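Side-chain contacts in putative nitrite reductase NADPH (Small subunit) oxidoreductase protein (Vibrio parahaemolyticus RIMD 2210633, PDB 3C0D), which probably acts as the small subunit of an NAD(P)H-dependent nitrite reductase in nitrate assimilation and has a Rieske-like domain fold: residues 82-85 / 91-94; 28-33 / 94-99; 23-28 / 105-110. All blocks are in the same frame, centred on the assembly; numbering follows the deposited sequence.

In the fold
Within one small all-beta domain, the three contacts trade backbone bonding for side-chain packing. Interaction 1 joins two parts of the long connection between strands 77-79 and 95-100, and its cohesion comes from two backbone hydrogen bonds. Interactions 2 and 3 link non-adjacent strands of the seven-stranded sheet through an aromatic ring with an aliphatic methyl over its face: Val-30 on Trp-96 and Ile-25 on Tyr-107. All three are partly buried; in the latter two a buried valine or isoleucine covers the ring, while the polar side is more open, a salt bridge in interaction 2 and a water bridge in interaction 3. Lys-94 leads from interaction 1 into interaction 2, and Glu-28 is shared by 2 and 3.

Interaction 1 (82-85 / 91-94); sequences SGQC and HCLK
The carbonyl O of Ser-82 lies 3.8 Å from SG of Cys-92, just before a single antiparallel beta bridge between Gln-84 and Cys-92, a brief pairing within the connection between strands 77-79 and 95-100 of this Rieske-like domain. The hydroxyl of Ser-82 bonds to Ser-79. Gly-83 follows with a positive phi (103°) and turns its carbonyl to the partner segment. Its O takes the amide of Leu-93 (N to O 2.8 Å) from well above the carbonyl plane, and the same oxygen receives a CA-H...O contact from CA of Cys-92. Gln-84 then pairs with Cys-92 at the non-hydrogen-bonded position, their CA atoms 4.2 Å apart. With CG anti to the backbone N, the bend at chi2 (63°) brings the amide round to the partner segment, where OE1 of Gln-84 comes within 4.1 Å of SG of Cys-92; NE2 is bonded to the carbonyl of Glu-89. Cys-85 closes the pairing by donating its amide to His-91, N to O 2.9 Å. Its side chain also packs on Phe-78, while CB of Cys-85 lies 3.2 Å from O of His-91 and 4.0 Å from CB of His-91.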
loop_
_atom_site.group_PDB
_atom_site.type_symbol
_atom_site.label_atom_id
_atom_site.label_comp_id
_atom_site.label_asym_id
_atom_site.label_seq_id
_atom_site.Cartn_x
_atom_site.Cartn_y
_atom_site.Cartn_z
ATOM N N SER A 82 -2.713 8.256 2.701
ATOM C CA SER A 82 -1.989 8.737 3.864
ATOM C C SER A 82 -1.571 7.627 4.808
ATOM O O SER A 82 -0.506 7.699 5.414
ATOM C CB SER A 82 -2.826 9.776 4.615
ATOM O OG SER A 82 -4.133 9.296 4.871
ATOM N N GLY A 83 -2.403 6.599 4.930
ATOM C CA GLY A 83 -2.082 5.494 5.811
ATOM C C GLY A 83 -2.868 5.555 7.103
ATOM O O GLY A 83 -2.922 4.589 7.865
ATOM N N GLN A 84 -3.487 6.701 7.346
ATOM C CA GLN A 84 -4.286 6.922 8.549
ATOM C C GLN A 84 -5.369 5.866 8.737
ATOM O O GLN A 84 -6.016 5.454 7.786
ATOM C CB GLN A 84 -4.946 8.305 8.477
ATOM C CG GLN A 84 -5.718 8.726 9.719
ATOM C CD GLN A 84 -4.831 8.847 10.947
ATOM O OE1 GLN A 84 -3.672 9.260 10.851
ATOM N NE2 GLN A 84 -5.375 8.501 12.113
ATOM N N CYS A 85 -5.557 5.421 9.973
ATOM C CA CYS A 85 -6.594 4.445 10.269
ATOM C C CYS A 85 -7.834 5.279 10.518
ATOM O O CYS A 85 -7.749 6.293 11.206
ATOM C CB CYS A 85 -6.255 3.654 11.526
ATOM S SG CYS A 85 -7.543 2.489 11.983
ATOM N N HIS A 91 -3.494 5.107 15.064
ATOM C CA HIS A 91 -2.774 4.235 14.135
ATOM C C HIS A 91 -2.674 4.753 12.703
ATOM O O HIS A 91 -3.615 5.330 12.164
ATOM C CB HIS A 91 -3.405 2.847 14.160
ATOM C CG HIS A 91 -3.078 2.079 15.399
ATOM N ND1 HIS A 91 -1.853 1.478 15.594
ATOM C CD2 HIS A 91 -3.787 1.865 16.534
ATOM C CE1 HIS A 91 -1.820 0.925 16.794
ATOM N NE2 HIS A 91 -2.982 1.147 17.384
ATOM N N CYS A 92 -1.514 4.535 12.097
ATOM C CA CYS A 92 -1.253 4.985 10.740
ATOM C C CYS A 92 -0.221 4.047 10.110
ATOM O O CYS A 92 0.730 3.640 10.775
ATOM C CB CYS A 92 -0.715 6.423 10.778
ATOM S SG CYS A 92 -0.556 7.246 9.173
ATOM N N LEU A 93 -0.408 3.695 8.841
ATOM C CA LEU A 93 0.524 2.800 8.159
ATOM C C LEU A 93 1.644 3.565 7.463
ATOM O O LEU A 93 1.433 4.668 6.947
ATOM C CB LEU A 93 -0.204 1.950 7.111
ATOM C CG LEU A 93 -1.346 1.007 7.495
ATOM C CD1 LEU A 93 -1.790 0.223 6.270
ATOM C CD2 LEU A 93 -0.888 0.064 8.574
ATOM N N LYS A 94 2.837 2.983 7.434
ATOM C CA LYS A 94 3.949 3.643 6.766
ATOM C C LYS A 94 3.673 3.576 5.265
ATOM O O LYS A 94 3.116 2.590 4.764
ATOM C CB LYS A 94 5.280 2.959 7.110
ATOM C CG LYS A 94 6.491 3.658 6.524
ATOM C CD LYS A 94 7.790 3.067 7.041
ATOM C CE LYS A 94 9.014 3.784 6.449
ATOM N NZ LYS A 94 10.327 3.130 6.778
#

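Interaction 2 (28-33 / 94-99); sequences ERVALF and KTWRVT
The indole of Trp-96 lies between two aliphatic groups, with Val-30 over one face and Lys-94 over the other, and shows how a flat ring can tie a buried patch to a surface ion pair. Val-30 contributes CG2, which stands 3.8 Å from the centroid of the six-membered ring and only 4° off its normal, a well-centred CH-pi contact. On the opposite face CG of Lys-94 sits 3.7 Å above the indole plane, also off the centre of the indole. The lysine chain is extended, with CG anti to the backbone N (chi1 -176°), and runs past the ring to the carboxylate of Glu-28.

There the two side chains cross at about a right angle. NZ of Lys-94 reaches OE2 of Glu-28 at 2.7 Å on the syn lone pair, and adds a weak second bond to OE1 at 3.0 Å, making a salt bridge to both oxygens. The carboxylate stands at the edge of the indole, steeply inclined to it (planes 69° apart), with OE1 of Glu-28 3.3 Å from CZ2 of Trp-96. An acidic oxygen beside the ring's C-H rim is probably electrostatically favourable, and the ion pair would hold it there.

Strands 28-35 and 95-100 are not direct partners here; both pair with strand 39-47, whose Ala-42 touches Val-30 and Val-98. Strand 21-25 adds Ile-25 against both Val-30 and Trp-96, so the indole packs on side chains of strands 21-25 and 28-35 within the antiparallel sheet of the Rieske-like domain.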
loop_
_atom_site.group_PDB
_atom_site.type_symbol
_atom_site.label_atom_id
_atom_site.label_comp_id
_atom_site.label_asym_id
_atom_site.label_seq_id
_atom_site.Cartn_x
_atom_site.Cartn_y
_atom_site.Cartn_z
ATOM N N GLU A 28 11.800 -3.783 4.498
ATOM C CA GLU A 28 10.497 -3.648 5.127
ATOM C C GLU A 28 9.385 -4.296 4.313
ATOM O O GLU A 28 9.404 -4.263 3.092
ATOM C CB GLU A 28 10.194 -2.171 5.355
ATOM C CG GLU A 28 11.179 -1.491 6.294
ATOM C CD GLU A 28 10.797 -0.044 6.599
ATOM O OE1 GLU A 28 9.630 0.195 7.009
ATOM O OE2 GLU A 28 11.668 0.845 6.435
ATOM N N ARG A 29 8.417 -4.887 5.003
ATOM C CA ARG A 29 7.289 -5.543 4.353
ATOM C C ARG A 29 6.350 -4.514 3.784
ATOM O O ARG A 29 5.778 -3.740 4.540
ATOM C CB ARG A 29 6.479 -6.352 5.348
ATOM C CG ARG A 29 5.848 -7.569 4.722
ATOM C CD ARG A 29 6.774 -8.711 4.938
ATOM N NE ARG A 29 8.004 -8.201 5.501
ATOM C CZ ARG A 29 8.898 -8.968 6.081
ATOM N NH1 ARG A 29 8.670 -10.272 6.162
ATOM N NH2 ARG A 29 10.011 -8.439 6.568
ATOM N N VAL A 30 6.152 -4.525 2.468
ATOM C CA VAL A 30 5.269 -3.556 1.825
ATOM C C VAL A 30 4.121 -4.210 1.055
ATOM O O VAL A 30 4.266 -5.296 0.490
ATOM C CB VAL A 30 6.070 -2.659 0.857
ATOM C CG1 VAL A 30 5.183 -1.580 0.282
ATOM C CG2 VAL A 30 7.251 -2.055 1.580
ATOM N N ALA A 31 2.977 -3.538 1.041
ATOM C CA ALA A 31 1.806 -4.033 0.333
ATOM C C ALA A 31 1.504 -3.081 -0.819
ATOM O O ALA A 31 1.305 -1.895 -0.595
ATOM C CB ALA A 31 0.602 -4.117 1.283
ATOM N N LEU A 32 1.496 -3.592 -2.048
ATOM C CA LEU A 32 1.206 -2.758 -3.203
ATOM C C LEU A 32 -0.254 -2.908 -3.598
ATOM O O LEU A 32 -0.790 -4.017 -3.611
ATOM C CB LEU A 32 2.088 -3.131 -4.392
ATOM C CG LEU A 32 3.586 -2.939 -4.197
ATOM C CD1 LEU A 32 4.262 -2.934 -5.549
ATOM C CD2 LEU A 32 3.860 -1.632 -3.456
ATOM N N PHE A 33 -0.895 -1.790 -3.919
ATOM C CA PHE A 33 -2.298 -1.807 -4.296
ATOM C C PHE A 33 -2.483 -0.982 -5.559
ATOM O O PHE A 33 -2.383 0.249 -5.529
ATOM C CB PHE A 33 -3.157 -1.218 -3.178
ATOM C CG PHE A 33 -3.392 -2.151 -2.029
ATOM C CD1 PHE A 33 -4.322 -3.188 -2.135
ATOM C CD2 PHE A 33 -2.743 -1.948 -0.804
ATOM C CE1 PHE A 33 -4.618 -4.018 -1.027
ATOM C CE2 PHE A 33 -3.025 -2.769 0.318
ATOM C CZ PHE A 33 -3.965 -3.800 0.198
ATOM N N LYS A 94 2.837 2.983 7.434
ATOM C CA LYS A 94 3.949 3.643 6.766
ATOM C C LYS A 94 3.673 3.576 5.265
ATOM O O LYS A 94 3.116 2.590 4.764
ATOM C CB LYS A 94 5.280 2.959 7.110
ATOM C CG LYS A 94 6.491 3.658 6.524
ATOM C CD LYS A 94 7.790 3.067 7.041
ATOM C CE LYS A 94 9.014 3.784 6.449
ATOM N NZ LYS A 94 10.327 3.130 6.778
ATOM N N THR A 95 4.057 4.638 4.562
ATOM C CA THR A 95 3.842 4.749 3.120
ATOM C C THR A 95 5.128 4.916 2.325
ATOM O O THR A 95 6.133 5.382 2.844
ATOM C CB THR A 95 2.952 5.956 2.789
ATOM O OG1 THR A 95 3.485 7.121 3.434
ATOM C CG2 THR A 95 1.524 5.717 3.263
ATOM N N TRP A 96 5.082 4.532 1.056
ATOM C CA TRP A 96 6.230 4.662 0.165
ATOM C C TRP A 96 5.776 5.318 -1.137
ATOM O O TRP A 96 4.777 4.906 -1.722
ATOM C CB TRP A 96 6.828 3.290 -0.142
ATOM C CG TRP A 96 7.693 2.731 0.949
ATOM C CD1 TRP A 96 9.058 2.779 1.022
ATOM C CD2 TRP A 96 7.256 2.014 2.107
ATOM N NE1 TRP A 96 9.495 2.132 2.150
ATOM C CE2 TRP A 96 8.409 1.652 2.835
ATOM C CE3 TRP A 96 6.000 1.639 2.598
ATOM C CZ2 TRP A 96 8.346 0.931 4.033
ATOM C CZ3 TRP A 96 5.934 0.918 3.795
ATOM C CH2 TRP A 96 7.105 0.574 4.497
ATOM N N ARG A 97 6.513 6.332 -1.580
ATOM C CA ARG A 97 6.174 7.033 -2.807
ATOM C C ARG A 97 6.377 6.085 -3.993
ATOM O O ARG A 97 7.452 5.512 -4.155
ATOM C CB ARG A 97 7.063 8.272 -2.968
ATOM C CG ARG A 97 7.053 9.254 -1.786
ATOM C CD ARG A 97 7.421 10.652 -2.271
ATOM N NE ARG A 97 6.481 11.073 -3.310
ATOM C CZ ARG A 97 6.710 12.029 -4.208
ATOM N NH1 ARG A 97 7.864 12.689 -4.204
ATOM N NH2 ARG A 97 5.791 12.308 -5.128
ATOM N N VAL A 98 5.358 5.922 -4.831
ATOM C CA VAL A 98 5.474 5.008 -5.965
ATOM C C VAL A 98 4.994 5.582 -7.304
ATOM O O VAL A 98 4.010 6.321 -7.363
ATOM C CB VAL A 98 4.693 3.705 -5.671
ATOM C CG1 VAL A 98 4.829 2.731 -6.825
ATOM C CG2 VAL A 98 5.209 3.071 -4.407
ATOM N N THR A 99 5.694 5.226 -8.379
ATOM C CA THR A 99 5.333 5.683 -9.720
ATOM C C THR A 99 5.383 4.533 -10.720
ATOM O O THR A 99 6.050 3.520 -10.489
ATOM C CB THR A 99 6.269 6.796 -10.225
ATOM O OG1 THR A 99 7.631 6.343 -10.176
ATOM C CG2 THR A 99 6.103 8.039 -9.378
#

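Interaction 3 (23-28 / 105-110); sequences VLIEGE and VCYLAK
Ile-25 sets its CG2 methyl squarely over the ring of Tyr-107, the dense half of a contact whose other end is looser and bridged by a water. The methyl carbon is 3.7 Å from the ring centroid and 10° off the normal, so it meets all six ring carbons at similar range in a CH-pi contact. The second branch of the isoleucine reaches back toward the root of the tyrosine, CD1 lying 4.0 Å from CB of Tyr-107; the isoleucine and the tyrosine point in opposing directions as they overlap. CG of Tyr-107 is tucked between backbone N and C (chi1 71°), and the ring extends toward the turn. Val-7 and Leu-9 of strand 6-11 also touch this tyrosine.

Toward the phenol oxygen the packing gives way to solvent. Glu-26 is exposed and offers Tyr-107 little more than its methylene, CG to OH 3.8 Å. The polar link is indirect: one water accepts from the backbone N of Glu-26 at 3.2 Å and also hydrogen-bonds to OH of Tyr-107 at 2.9 Å, joining the turn backbone to the phenol.

In that turn, from Ile-25 to Glu-28, Glu-26 and Gly-27 both have positive phi. The amide of Glu-28 bonds to the carbonyl of Ile-25, N to O 3.0 Å, and the amide of Ile-25 bonds back to the carbonyl O of Glu-28. A beta-hairpin with a two-residue type I' loop thus packs its end on Tyr-107 of strand 104-108, not paired with 21-25, within the antiparallel sheet of the Rieske-like domain.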
loop_
_atom_site.group_PDB
_atom_site.type_symbol
_atom_site.label_atom_id
_atom_site.label_comp_id
_atom_site.label_asym_id
_atom_site.label_seq_id
_atom_site.Cartn_x
_atom_site.Cartn_y
_atom_site.Cartn_z
ATOM N N VAL A 23 5.646 -7.069 -1.361
ATOM C CA VAL A 23 6.967 -6.877 -1.946
ATOM C C VAL A 23 7.830 -6.390 -0.810
ATOM O O VAL A 23 7.336 -6.069 0.271
ATOM C CB VAL A 23 7.006 -5.788 -3.039
ATOM C CG1 VAL A 23 6.279 -6.272 -4.295
ATOM C CG2 VAL A 23 6.401 -4.493 -2.494
ATOM N N LEU A 24 9.122 -6.323 -1.061
ATOM C CA LEU A 24 10.063 -5.878 -0.054
ATOM C C LEU A 24 10.759 -4.623 -0.557
ATOM O O LEU A 24 11.203 -4.557 -1.716
ATOM C CB LEU A 24 11.113 -6.966 0.195
ATOM C CG LEU A 24 11.065 -7.855 1.436
ATOM C CD1 LEU A 24 9.632 -8.229 1.814
ATOM C CD2 LEU A 24 11.907 -9.092 1.142
ATOM N N ILE A 25 10.832 -3.618 0.302
ATOM C CA ILE A 25 11.531 -2.403 -0.053
ATOM C C ILE A 25 12.587 -2.219 1.011
ATOM O O ILE A 25 12.285 -1.942 2.167
ATOM C CB ILE A 25 10.598 -1.192 -0.113
ATOM C CG1 ILE A 25 9.539 -1.419 -1.192
ATOM C CG2 ILE A 25 11.407 0.073 -0.424
ATOM C CD1 ILE A 25 8.715 -0.196 -1.483
ATOM N N GLU A 26 13.831 -2.427 0.609
ATOM C CA GLU A 26 14.947 -2.303 1.515
ATOM C C GLU A 26 14.657 -2.931 2.866
ATOM O O GLU A 26 14.838 -2.297 3.899
ATOM C CB GLU A 26 15.323 -0.831 1.678
ATOM C CG GLU A 26 16.164 -0.325 0.520
ATOM C CD GLU A 26 17.458 -1.124 0.354
ATOM O OE1 GLU A 26 18.327 -1.073 1.263
ATOM O OE2 GLU A 26 17.604 -1.809 -0.687
ATOM N N GLY A 27 14.186 -4.175 2.850
ATOM C CA GLY A 27 13.931 -4.888 4.091
ATOM C C GLY A 27 12.579 -4.821 4.774
ATOM O O GLY A 27 12.236 -5.709 5.556
ATOM N N GLU A 28 11.800 -3.783 4.498
ATOM C CA GLU A 28 10.497 -3.648 5.127
ATOM C C GLU A 28 9.385 -4.296 4.313
ATOM O O GLU A 28 9.404 -4.263 3.092
ATOM C CB GLU A 28 10.194 -2.171 5.355
ATOM C CG GLU A 28 11.179 -1.491 6.294
ATOM C CD GLU A 28 10.797 -0.044 6.599
ATOM O OE1 GLU A 28 9.630 0.195 7.009
ATOM O OE2 GLU A 28 11.668 0.845 6.435
ATOM N N VAL A 105 6.841 -0.418 -12.333
ATOM C CA VAL A 105 6.462 0.178 -11.071
ATOM C C VAL A 105 7.748 0.382 -10.286
ATOM O O VAL A 105 8.545 -0.539 -10.135
ATOM C CB VAL A 105 5.511 -0.726 -10.292
ATOM C CG1 VAL A 105 5.166 -0.091 -8.975
ATOM C CG2 VAL A 105 4.266 -0.966 -11.116
ATOM N N CYS A 106 7.966 1.602 -9.819
ATOM C CA CYS A 106 9.166 1.908 -9.064
ATOM C C CYS A 106 8.814 2.567 -7.744
ATOM O O CYS A 106 7.689 3.025 -7.540
ATOM C CB CYS A 106 10.060 2.876 -9.853
ATOM S SG CYS A 106 10.775 2.261 -11.380
ATOM N N TYR A 107 9.781 2.614 -6.841
ATOM C CA TYR A 107 9.572 3.301 -5.584
ATOM C C TYR A 107 10.623 4.406 -5.590
ATOM O O TYR A 107 11.705 4.239 -6.151
ATOM C CB TYR A 107 9.733 2.341 -4.406
ATOM C CG TYR A 107 11.124 1.862 -4.106
ATOM C CD1 TYR A 107 11.985 2.611 -3.305
ATOM C CD2 TYR A 107 11.551 0.614 -4.535
ATOM C CE1 TYR A 107 13.246 2.113 -2.926
ATOM C CE2 TYR A 107 12.810 0.104 -4.165
ATOM C CZ TYR A 107 13.649 0.855 -3.357
ATOM O OH TYR A 107 14.861 0.323 -2.962
ATOM N N LEU A 108 10.303 5.547 -5.000
ATOM C CA LEU A 108 11.237 6.665 -4.990
ATOM C C LEU A 108 12.102 6.658 -3.732
ATOM O O LEU A 108 11.582 6.645 -2.615
ATOM C CB LEU A 108 10.449 7.976 -5.109
ATOM C CG LEU A 108 9.475 7.997 -6.301
ATOM C CD1 LEU A 108 8.590 9.232 -6.251
ATOM C CD2 LEU A 108 10.262 7.947 -7.599
ATOM N N ALA A 109 13.421 6.656 -3.923
ATOM C CA ALA A 109 14.372 6.650 -2.807
ATOM C C ALA A 109 15.066 8.003 -2.620
ATOM O O ALA A 109 14.570 9.036 -3.074
ATOM C CB ALA A 109 15.417 5.550 -3.015
ATOM N N LYS A 110 16.215 7.986 -1.946
ATOM C CA LYS A 110 16.999 9.198 -1.694
ATOM C C LYS A 110 18.436 8.961 -2.178
ATOM O O LYS A 110 18.629 8.301 -3.199
ATOM C CB LYS A 110 16.980 9.523 -0.198
ATOM C CG LYS A 110 15.586 9.437 0.422
ATOM C CD LYS A 110 15.541 9.977 1.852
ATOM C CE LYS A 110 15.629 11.500 1.893
ATOM N NZ LYS A 110 15.568 12.024 3.289
HETATM O O HOH W 1 14.364 -2.477 -2.506
#